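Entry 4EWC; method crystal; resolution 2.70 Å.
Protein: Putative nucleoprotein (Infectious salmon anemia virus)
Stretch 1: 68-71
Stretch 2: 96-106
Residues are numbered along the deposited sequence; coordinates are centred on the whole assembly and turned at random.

Stretch 1 (68-71) VYVD
Stretch 2 (96-106) AAIERSVEFDN

Residues 96-106 form a helix, against which the irregular segment 68-71 lies in the same general direction, V68 beside A97 (CA-CA 5.7 Å) and Y69 beside S101 (CA-CA 5.4 Å). V70 falls nearest I98 (CA-CA 5.9 Å), so the register steps back there although the chain does not reverse. Together the stretches bury 349 Å².

Y69 covers the most surface. With phi/psi of -84/110° and chi1 t (-177°), chi2 71°, its CA-to-CB bond points sideways, yet the extended ring runs along the helix until OH donates a hydrogen bond to OD1 of D105 (2.9 Å; D105 chi1 -90°, chi2 -29°). On the way it meets F104 (chi1 t, chi2 77°), whose edge is directed at the face of Y69 in an offset edge-to-face pair: centroids lie 5.8 Å apart, planes at 74°, and Y69 CE1 is 3.9 Å from F104 CD2.

S101, buried and pointing toward the segment, links the backbones. Its m rotamer (-75°) lets OG donate to A97 O one turn earlier (2.5 Å) while accepting V70 N (3.1 Å, N-H...O angle 163°).

V70 (-80/-25°, chi1 t) points toward the helix. Its CB packs 3.5 Å from CD1 of I98 (chi1 t, chi2 p), an apolar contact beside the polar S101 junction, and its CG2 approaches A97 O at 3.7 Å.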

ATOM      1  N   VAL A  68       8.482 -11.363 -27.225  1.00 86.56           N
ATOM      2  CA  VAL A  68       9.406 -10.389 -26.638  1.00 86.61           C
ATOM      3  C   VAL A  68      10.880 -10.655 -27.013  1.00 83.23           C
ATOM      4  O   VAL A  68      11.601  -9.724 -27.342  1.00 83.54           O
ATOM      5  CB  VAL A  68       9.235 -10.281 -25.087  1.00 84.96           C
ATOM      6  CG1 VAL A  68       9.837  -8.986 -24.557  1.00 80.89           C
ATOM      7  CG2 VAL A  68       7.758 -10.358 -24.710  1.00 91.50           C
ATOM      8  N   TYR A  69      11.325 -11.912 -26.987  1.00 79.01           N
ATOM      9  CA  TYR A  69      12.740 -12.211 -27.267  1.00 83.23           C
ATOM     10  C   TYR A  69      13.094 -12.335 -28.751  1.00 85.40           C
ATOM     11  O   TYR A  69      12.731 -13.320 -29.410  1.00 85.23           O
ATOM     12  CB  TYR A  69      13.227 -13.468 -26.526  1.00 82.51           C
ATOM     13  CG  TYR A  69      14.710 -13.741 -26.742  1.00 80.23           C
ATOM     14  CD1 TYR A  69      15.678 -12.927 -26.158  1.00 81.52           C
ATOM     15  CD2 TYR A  69      15.140 -14.790 -27.543  1.00 76.71           C
ATOM     16  CE1 TYR A  69      17.026 -13.155 -26.357  1.00 81.29           C
ATOM     17  CE2 TYR A  69      16.485 -15.035 -27.740  1.00 75.93           C
ATOM     18  CZ  TYR A  69      17.429 -14.208 -27.156  1.00 83.19           C
ATOM     19  OH  TYR A  69      18.782 -14.435 -27.353  1.00 79.63           O
ATOM     20  N   VAL A  70      13.836 -11.358 -29.267  1.00 84.54           N
ATOM     21  CA  VAL A  70      14.141 -11.334 -30.697  1.00 89.42           C
ATOM     22  C   VAL A  70      15.288 -12.257 -31.133  1.00 93.09           C
ATOM     23  O   VAL A  70      15.329 -12.691 -32.283  1.00 98.39           O
ATOM     24  CB  VAL A  70      14.378  -9.913 -31.199  1.00 85.74           C
ATOM     25  CG1 VAL A  70      14.451  -9.889 -32.720  1.00 89.22           C
ATOM     26  CG2 VAL A  70      13.262  -9.011 -30.719  1.00 86.01           C
ATOM     27  N   ASP A  71      16.202 -12.573 -30.223  1.00 87.53           N
ATOM     28  CA  ASP A  71      17.305 -13.490 -30.529  1.00 87.08           C
ATOM     29  C   ASP A  71      18.331 -12.880 -31.459  1.00 88.71           C
ATOM     30  O   ASP A  71      18.064 -11.889 -32.131  1.00 94.74           O
ATOM     31  CB  ASP A  71      16.818 -14.852 -31.064  1.00 83.22           C
ATOM     32  N   ALA A  96      12.820  -1.532 -28.954  1.00 95.74           N
ATOM     33  CA  ALA A  96      12.714  -1.659 -27.507  1.00 92.47           C
ATOM     34  C   ALA A  96      12.799  -3.123 -27.091  1.00 94.67           C
ATOM     35  O   ALA A  96      13.574  -3.489 -26.207  1.00 93.01           O
ATOM     36  CB  ALA A  96      11.418  -1.037 -27.019  1.00 90.16           C
ATOM     37  N   ALA A  97      12.006  -3.961 -27.749  1.00 94.86           N
ATOM     38  CA  ALA A  97      11.997  -5.384 -27.450  1.00 92.21           C
ATOM     39  C   ALA A  97      13.317  -6.047 -27.840  1.00 89.77           C
ATOM     40  O   ALA A  97      13.555  -7.203 -27.502  1.00 89.20           O
ATOM     41  CB  ALA A  97      10.824  -6.064 -28.135  1.00 88.47           C
ATOM     42  N   ILE A  98      14.177  -5.317 -28.541  1.00 89.08           N
ATOM     43  CA  ILE A  98      15.502  -5.839 -28.869  1.00 90.33           C
ATOM     44  C   ILE A  98      16.589  -5.323 -27.919  1.00 91.87           C
ATOM     45  O   ILE A  98      17.611  -5.991 -27.714  1.00 91.33           O
ATOM     46  CB  ILE A  98      15.898  -5.583 -30.347  1.00 93.92           C
ATOM     47  CG1 ILE A  98      17.093  -6.451 -30.733  1.00 94.38           C
ATOM     48  CG2 ILE A  98      16.221  -4.130 -30.576  1.00 94.08           C
ATOM     49  CD1 ILE A  98      17.004  -7.837 -30.167  1.00 93.63           C
ATOM     50  N   GLU A  99      16.360  -4.149 -27.329  1.00 90.50           N
ATOM     51  CA  GLU A  99      17.267  -3.617 -26.309  1.00 90.76           C
ATOM     52  C   GLU A  99      17.120  -4.443 -25.037  1.00 89.62           C
ATOM     53  O   GLU A  99      18.104  -4.776 -24.386  1.00 88.50           O
ATOM     54  CB  GLU A  99      16.963  -2.147 -26.014  1.00 87.57           C
ATOM     55  N   ARG A 100      15.873  -4.766 -24.703  1.00 89.44           N
ATOM     56  CA  ARG A 100      15.563  -5.666 -23.605  1.00 87.33           C
ATOM     57  C   ARG A 100      16.046  -7.089 -23.888  1.00 85.18           C
ATOM     58  O   ARG A 100      16.332  -7.843 -22.960  1.00 91.43           O
ATOM     59  CB  ARG A 100      14.060  -5.672 -23.312  1.00 81.11           C
ATOM     60  N   SER A 101      16.142  -7.458 -25.161  1.00 80.34           N
ATOM     61  CA  SER A 101      16.522  -8.823 -25.526  1.00 85.41           C
ATOM     62  C   SER A 101      18.021  -9.063 -25.402  1.00 85.24           C
ATOM     63  O   SER A 101      18.455 -10.076 -24.844  1.00 83.04           O
ATOM     64  CB  SER A 101      16.038  -9.195 -26.937  1.00 87.47           C
ATOM     65  OG  SER A 101      14.642  -9.442 -26.961  1.00 85.89           O
ATOM     66  N   VAL A 102      18.817  -8.137 -25.922  1.00 85.85           N
ATOM     67  CA  VAL A 102      20.272  -8.243 -25.782  1.00 89.70           C
ATOM     68  C   VAL A 102      20.716  -8.016 -24.324  1.00 87.40           C
ATOM     69  O   VAL A 102      21.665  -8.645 -23.853  1.00 82.23           O
ATOM     70  CB  VAL A 102      21.019  -7.284 -26.737  1.00 89.74           C
ATOM     71  CG1 VAL A 102      20.690  -5.829 -26.417  1.00 92.64           C
ATOM     72  CG2 VAL A 102      22.522  -7.533 -26.682  1.00 85.94           C
ATOM     73  N   GLU A 103      20.011  -7.126 -23.623  1.00 85.42           N
ATOM     74  CA  GLU A 103      20.204  -6.925 -22.197  1.00 84.67           C
ATOM     75  C   GLU A 103      20.001  -8.249 -21.465  1.00 83.78           C
ATOM     76  O   GLU A 103      20.813  -8.654 -20.620  1.00 76.60           O
ATOM     77  CB  GLU A 103      19.223  -5.876 -21.663  1.00 79.27           C
ATOM     78  N   PHE A 104      18.908  -8.920 -21.805  1.00 81.82           N
ATOM     79  CA  PHE A 104      18.617 -10.226 -21.249  1.00 80.37           C
ATOM     80  C   PHE A 104      19.757 -11.207 -21.524  1.00 80.31           C
ATOM     81  O   PHE A 104      20.142 -11.982 -20.644  1.00 77.48           O
ATOM     82  CB  PHE A 104      17.295 -10.777 -21.795  1.00 76.67           C
ATOM     83  CG  PHE A 104      17.096 -12.240 -21.515  1.00 74.40           C
ATOM     84  CD1 PHE A 104      16.712 -12.677 -20.244  1.00 76.30           C
ATOM     85  CD2 PHE A 104      17.312 -13.183 -22.511  1.00 73.66           C
ATOM     86  CE1 PHE A 104      16.538 -14.030 -19.976  1.00 71.74           C
ATOM     87  CE2 PHE A 104      17.144 -14.540 -22.255  1.00 77.96           C
ATOM     88  CZ  PHE A 104      16.754 -14.968 -20.987  1.00 76.29           C
ATOM     89  N   ASP A 105      20.293 -11.176 -22.743  1.00 82.32           N
ATOM     90  CA  ASP A 105      21.399 -12.062 -23.116  1.00 81.29           C
ATOM     91  C   ASP A 105      22.615 -11.869 -22.209  1.00 79.95           C
ATOM     92  O   ASP A 105      23.291 -12.832 -21.847  1.00 77.92           O
ATOM     93  CB  ASP A 105      21.806 -11.851 -24.577  1.00 81.77           C
ATOM     94  CG  ASP A 105      21.051 -12.760 -25.538  1.00 87.94           C
ATOM     95  OD1 ASP A 105      20.651 -13.884 -25.140  1.00 81.42           O
ATOM     96  OD2 ASP A 105      20.866 -12.351 -26.708  1.00 89.35           O
ATOM     97  N   ASN A 106      22.878 -10.617 -21.843  1.00 77.97           N
ATOM     98  CA  ASN A 106      23.976 -10.288 -20.944  1.00 80.30           C
ATOM     99  C   ASN A 106      23.709 -10.754 -19.509  1.00 77.06           C
ATOM    100  O   ASN A 106      24.555 -11.401 -18.885  1.00 69.72           O
ATOM    101  CB  ASN A 106      24.252  -8.779 -20.963  1.00 84.31           C
ATOM    102  CG  ASN A 106      24.813  -8.302 -22.298  1.00 89.82           C
ATOM    103  OD1 ASN A 106      25.401  -9.086 -23.050  1.00 92.37           O
ATOM    104  ND2 ASN A 106      24.633  -7.014 -22.596  1.00 87.40           N
TER